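Local coordinates for protein Pyrsv_gp04 (Pyrobaculum spherical virus, PDB 2VXZ) that is of unknown function but probably binds DNA and regulates transcription through a winged-helix-like domain, at residues Cys24-Leu29 / Ile117-His122; Arg53-Ala58 / Leu67-Tyr72. All coordinates share one frame; numbering follows the deposited sequence.

Contact 1 (Cys24-Leu29 / Ile117-His122); sequences CKTTSL and IIPIAH
Thr26 and Ile118 meet obliquely, with the CG2 methyl of Thr26 lying 3.7 Å from Ile118 CD1 and equally near its CB and CG1. The first torsion of Thr26 (chi1 68°) sets OG1 between the backbone N and the carbonyl carbon, while CG2 stands anti to the carbonyl carbon. The two branches thus divide the work: the methyl packs on isoleucine, and OG1 pairs with Ser28 OG at 2.7 Å, a hydrogen bond in which either hydroxyl could donate. Pro119 comes against this pair through its CD, 3.3 Å from Ser28 OG and 3.8 Å from Thr26 OG1. Leu29, its CG anti to the backbone N (chi1 -177°), brings CD2 to 3.4 Å from the carbonyl carbon of Ile117. The polar core of the contact is that same carbonyl: Thr26 N donates to Ile117 O at 2.9 Å, a nearly straight bond (170° at the hydrogen), and Lys25 CA adds a longer C-H contact. The CB of Ile117 points away from residues 24-29, and its side chain packs on Leu64, Leu75 and Met79; Ile118 also reaches Phe130 of helix 125-139. One strong bond therefore satisfies a buried carbonyl amid aliphatic groups, and fixes the irregular 117-122 segment against the N-cap of helix 27-34, where what is probably a winged-helix domain meets the helical part that follows.

Contact 2 (Arg53-Ala58 / Leu67-Tyr72); sequences RVTRVA and LSMDQY
Leu67 N donates to Gln71 OE1 at 2.8 Å, a nearly straight bond (169° at the hydrogen) whose donor stands above the carbonyl plane of the glutamine; the CD2 methyl of the same leucine lies 3.8 Å from Arg53 O on the facing segment. Gln71 N in turn donates to Ser68 OG at 2.9 Å, capping the start of helix 69-89, and the side-chain NE2 of Gln71 donates to Leu20 O. Across the contact the meeting is mainly apolar. Val57 forks toward the helix: CG1, anti to the backbone N (chi1 -180°), sits over one face of the Tyr72 ring, 3.8 Å from its centroid, a CH-pi contact displaced toward the CE1 and CZ rim. CG2 approaches the SE of Met69, present as selenomethionine, at 3.4 Å. Two residues earlier in the strand, Thr55 sets CG2 4.0 Å from that selenium, the two side chains crossing at about a right angle. With no hydrogen bond passing between the segments, the helix start carries its own polar bonds, and strand and helix adhere mainly by methyl, selenium and ring contacts at the base of a probable wing.

How the contacts relate
From the N terminus, helix 7-20 leads to the first half of contact 1, at strand 25-26 and the start of helix 27-34. Helix 38-50, in the position that a recognition helix would take in a winged-helix domain, follows, then the hairpin of strands 55-59 and 62-66. Contact 2 closes the short loop made by this hairpin onto helix 69-89. Contact 1 closes the long loop at residues 117-122, between helices 108-115 and 125-139, tying that connection to strand 25-26 and helix 27-34; contact 2 is nested inside it. Their centres lie 15 Å apart, and both reach the three-stranded sheet from its outermost strands. The Cys24-Cys66 disulfide lies between them.

Contact 1 (Cys24-Leu29 / Ile117-His122)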
loop_
_atom_site.group_PDB
_atom_site.type_symbol
_atom_site.label_atom_id
_atom_site.label_comp_id
_atom_site.label_asym_id
_atom_site.label_seq_id
_atom_site.Cartn_x
_atom_site.Cartn_y
_atom_site.Cartn_z
ATOM N N CYS A 24 6.043 -0.493 5.888
ATOM C CA CYS A 24 4.802 -1.266 5.921
ATOM C C CYS A 24 4.589 -2.005 4.617
ATOM O O CYS A 24 4.970 -1.534 3.557
ATOM C CB CYS A 24 3.596 -0.371 6.159
ATOM S SG CYS A 24 3.927 0.966 7.264
ATOM N N LYS A 25 3.955 -3.165 4.712
ATOM C CA LYS A 25 3.692 -3.981 3.549
ATOM C C LYS A 25 2.343 -4.627 3.683
ATOM O O LYS A 25 1.885 -4.889 4.795
ATOM C CB LYS A 25 4.770 -5.053 3.419
ATOM C CG LYS A 25 6.156 -4.451 3.282
ATOM C CD LYS A 25 7.217 -5.486 3.034
ATOM C CE LYS A 25 8.473 -4.855 2.463
ATOM N NZ LYS A 25 8.968 -3.709 3.273
ATOM N N THR A 26 1.711 -4.901 2.548
ATOM C CA THR A 26 0.481 -5.682 2.551
ATOM C C THR A 26 0.804 -7.148 2.826
ATOM O O THR A 26 1.904 -7.610 2.537
ATOM C CB THR A 26 -0.256 -5.600 1.217
ATOM O OG1 THR A 26 0.507 -6.266 0.192
ATOM C CG2 THR A 26 -0.491 -4.140 0.836
ATOM N N THR A 27 -0.169 -7.871 3.370
ATOM C CA THR A 27 -0.058 -9.310 3.530
ATOM C C THR A 27 0.267 -9.987 2.194
ATOM O O THR A 27 1.065 -10.926 2.154
ATOM C CB THR A 27 -1.345 -9.900 4.158
ATOM O OG1 THR A 27 -1.593 -9.240 5.406
ATOM C CG2 THR A 27 -1.204 -11.398 4.393
ATOM N N SER A 28 -0.321 -9.512 1.092
ATOM C CA SER A 28 -0.007 -10.097 -0.216
ATOM C C SER A 28 1.473 -9.994 -0.577
ATOM O O SER A 28 2.038 -10.936 -1.127
ATOM C CB SER A 28 -0.861 -9.499 -1.338
ATOM O OG SER A 28 -0.746 -8.097 -1.359
ATOM N N LEU A 29 2.102 -8.865 -0.264
ATOM C CA LEU A 29 3.518 -8.712 -0.561
ATOM C C LEU A 29 4.348 -9.609 0.347
ATOM O O LEU A 29 5.289 -10.268 -0.115
ATOM C CB LEU A 29 3.963 -7.261 -0.423
ATOM C CG LEU A 29 5.417 -6.975 -0.794
ATOM C CD1 LEU A 29 5.767 -7.466 -2.202
ATOM C CD2 LEU A 29 5.716 -5.478 -0.659
ATOM N N ILE A 117 5.634 -1.970 -1.272
ATOM C CA ILE A 117 4.486 -1.931 -0.354
ATOM C C ILE A 117 3.426 -2.987 -0.712
ATOM O O ILE A 117 2.844 -3.627 0.161
ATOM C CB ILE A 117 3.777 -0.541 -0.404
ATOM C CG1 ILE A 117 4.753 0.600 -0.096
ATOM C CG2 ILE A 117 2.566 -0.495 0.568
ATOM C CD1 ILE A 117 4.201 2.010 -0.397
ATOM N N ILE A 118 3.156 -3.122 -2.006
ATOM C CA ILE A 118 2.032 -3.901 -2.498
ATOM C C ILE A 118 2.365 -4.356 -3.911
ATOM O O ILE A 118 3.087 -3.658 -4.620
ATOM C CB ILE A 118 0.737 -3.050 -2.502
ATOM C CG1 ILE A 118 -0.487 -3.901 -2.859
ATOM C CG2 ILE A 118 0.881 -1.860 -3.462
ATOM C CD1 ILE A 118 -1.807 -3.247 -2.468
ATOM N N PRO A 119 1.917 -5.557 -4.306
ATOM C CA PRO A 119 2.040 -5.909 -5.722
ATOM C C PRO A 119 1.335 -4.885 -6.617
ATOM O O PRO A 119 0.156 -4.581 -6.395
ATOM C CB PRO A 119 1.360 -7.277 -5.791
ATOM C CG PRO A 119 1.598 -7.856 -4.422
ATOM C CD PRO A 119 1.357 -6.675 -3.525
ATOM N N ILE A 120 2.081 -4.306 -7.559
ATOM C CA ILE A 120 1.587 -3.186 -8.368
ATOM C C ILE A 120 1.731 -3.400 -9.890
ATOM O O ILE A 120 1.174 -2.625 -10.669
ATOM C CB ILE A 120 2.329 -1.869 -7.939
ATOM C CG1 ILE A 120 1.544 -0.598 -8.294
ATOM C CG2 ILE A 120 3.727 -1.825 -8.524
ATOM C CD1 ILE A 120 0.788 0.011 -7.152
ATOM N N ALA A 121 2.439 -4.448 -10.316
ATOM C CA ALA A 121 2.818 -4.599 -11.730
ATOM C C ALA A 121 1.619 -4.583 -12.673
ATOM O O ALA A 121 1.684 -3.993 -13.751
ATOM C CB ALA A 121 3.619 -5.887 -11.942
ATOM N N HIS A 122 0.539 -5.237 -12.247
ATOM C CA HIS A 122 -0.632 -5.452 -13.089
ATOM C C HIS A 122 -1.810 -4.632 -12.582
ATOM O O HIS A 122 -1.971 -4.437 -11.378
ATOM C CB HIS A 122 -0.970 -6.947 -13.115
ATOM C CG HIS A 122 0.130 -7.794 -13.674
ATOM N ND1 HIS A 122 0.541 -7.698 -14.982
ATOM C CD2 HIS A 122 0.922 -8.727 -13.098
ATOM C CE1 HIS A 122 1.530 -8.545 -15.193
ATOM N NE2 HIS A 122 1.784 -9.180 -14.067
#

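Contact 2 (Arg53-Ala58 / Leu67-Tyr72)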
loop_
_atom_site.group_PDB
_atom_site.type_symbol
_atom_site.label_atom_id
_atom_site.label_comp_id
_atom_site.label_asym_id
_atom_site.label_seq_id
_atom_site.Cartn_x
_atom_site.Cartn_y
_atom_site.Cartn_z
ATOM N N ARG A 53 3.840 -6.638 18.292
ATOM C CA ARG A 53 4.976 -6.348 17.389
ATOM C C ARG A 53 4.580 -5.721 16.058
ATOM O O ARG A 53 5.411 -5.092 15.400
ATOM C CB ARG A 53 5.771 -7.622 17.090
ATOM C CG ARG A 53 6.373 -8.323 18.301
ATOM C CD ARG A 53 7.354 -7.441 19.076
ATOM N NE ARG A 53 8.498 -6.967 18.287
ATOM C CZ ARG A 53 9.698 -7.558 18.225
ATOM N NH1 ARG A 53 9.942 -8.690 18.872
ATOM N NH2 ARG A 53 10.668 -7.013 17.496
ATOM N N VAL A 54 3.335 -5.911 15.641
ATOM C CA VAL A 54 2.832 -5.245 14.448
ATOM C C VAL A 54 1.439 -4.709 14.694
ATOM O O VAL A 54 0.770 -5.092 15.666
ATOM C CB VAL A 54 2.773 -6.180 13.216
ATOM C CG1 VAL A 54 4.133 -6.775 12.913
ATOM C CG2 VAL A 54 1.714 -7.275 13.422
ATOM N N THR A 55 1.018 -3.819 13.799
ATOM C CA THR A 55 -0.337 -3.300 13.759
ATOM C C THR A 55 -0.885 -3.522 12.356
ATOM O O THR A 55 -0.159 -3.364 11.380
ATOM C CB THR A 55 -0.373 -1.770 14.033
ATOM O OG1 THR A 55 0.413 -1.460 15.190
ATOM C CG2 THR A 55 -1.798 -1.311 14.250
ATOM N N ARG A 56 -2.162 -3.875 12.255
ATOM C CA ARG A 56 -2.825 -3.982 10.957
ATOM C C ARG A 56 -3.671 -2.753 10.752
ATOM O O ARG A 56 -4.519 -2.447 11.576
ATOM C CB ARG A 56 -3.723 -5.216 10.889
ATOM C CG ARG A 56 -2.978 -6.521 10.929
ATOM C CD ARG A 56 -3.944 -7.699 10.902
ATOM N NE ARG A 56 -4.431 -7.969 9.551
ATOM C CZ ARG A 56 -5.681 -7.795 9.122
ATOM N NH1 ARG A 56 -6.634 -7.331 9.916
ATOM N NH2 ARG A 56 -5.974 -8.089 7.864
ATOM N N VAL A 57 -3.430 -2.046 9.655
ATOM C CA VAL A 57 -4.190 -0.864 9.321
ATOM C C VAL A 57 -4.966 -1.110 8.043
ATOM O O VAL A 57 -4.388 -1.450 7.005
ATOM C CB VAL A 57 -3.268 0.353 9.163
ATOM C CG1 VAL A 57 -4.074 1.595 8.813
ATOM C CG2 VAL A 57 -2.485 0.566 10.443
ATOM N N ALA A 58 -6.284 -0.954 8.123
ATOM C CA ALA A 58 -7.143 -1.105 6.964
ATOM C C ALA A 58 -6.856 0.030 5.993
ATOM O O ALA A 58 -6.796 1.191 6.386
ATOM C CB ALA A 58 -8.613 -1.095 7.379
ATOM N N LEU A 67 5.004 -1.978 11.707
ATOM C CA LEU A 67 5.646 -2.147 13.020
ATOM C C LEU A 67 5.076 -1.182 14.061
ATOM O O LEU A 67 5.165 -1.426 15.261
ATOM C CB LEU A 67 7.159 -1.923 12.930
ATOM C CG LEU A 67 7.962 -2.868 12.038
ATOM C CD1 LEU A 67 9.427 -2.437 12.046
ATOM C CD2 LEU A 67 7.797 -4.326 12.486
ATOM N N SER A 68 4.514 -0.075 13.597
ATOM C CA SER A 68 3.943 0.934 14.476
ATOM C C SER A 68 3.059 1.867 13.670
ATOM O O SER A 68 3.142 1.898 12.439
ATOM C CB SER A 68 5.053 1.747 15.134
ATOM O OG SER A 68 5.743 2.528 14.180
HETATM N N MSE A 69 2.224 2.635 14.365
HETATM C CA MSE A 69 1.430 3.653 13.703
HETATM C C MSE A 69 2.307 4.785 13.195
HETATM O O MSE A 69 1.992 5.367 12.177
HETATM C CB MSE A 69 0.298 4.168 14.597
HETATM C CG MSE A 69 -0.813 3.139 14.787
HETATM SE SE MSE A 69 -1.608 2.523 13.110
HETATM C CE MSE A 69 -2.544 4.151 12.633
ATOM N N ASP A 70 3.421 5.069 13.869
ATOM C CA ASP A 70 4.411 5.994 13.309
ATOM C C ASP A 70 4.934 5.520 11.957
ATOM O O ASP A 70 5.113 6.328 11.048
ATOM C CB ASP A 70 5.606 6.166 14.237
ATOM C CG ASP A 70 5.363 7.186 15.319
ATOM O OD1 ASP A 70 4.224 7.697 15.452
ATOM O OD2 ASP A 70 6.336 7.494 16.032
ATOM N N GLN A 71 5.198 4.219 11.828
ATOM C CA GLN A 71 5.702 3.692 10.563
ATOM C C GLN A 71 4.628 3.837 9.485
ATOM O O GLN A 71 4.939 4.117 8.315
ATOM C CB GLN A 71 6.129 2.227 10.681
ATOM C CG GLN A 71 6.925 1.760 9.472
ATOM C CD GLN A 71 7.172 0.264 9.455
ATOM O OE1 GLN A 71 6.257 -0.535 9.665
ATOM N NE2 GLN A 71 8.416 -0.120 9.195
ATOM N N TYR A 72 3.369 3.632 9.882
ATOM C CA TYR A 72 2.239 3.826 8.976
ATOM C C TYR A 72 2.186 5.260 8.493
ATOM O O TYR A 72 2.064 5.491 7.304
ATOM C CB TYR A 72 0.900 3.434 9.618
ATOM C CG TYR A 72 -0.297 3.811 8.771
ATOM C CD1 TYR A 72 -0.614 3.085 7.630
ATOM C CD2 TYR A 72 -1.097 4.911 9.095
ATOM C CE1 TYR A 72 -1.703 3.422 6.838
ATOM C CE2 TYR A 72 -2.197 5.258 8.302
ATOM C CZ TYR A 72 -2.487 4.499 7.171
ATOM O OH TYR A 72 -3.554 4.818 6.350
#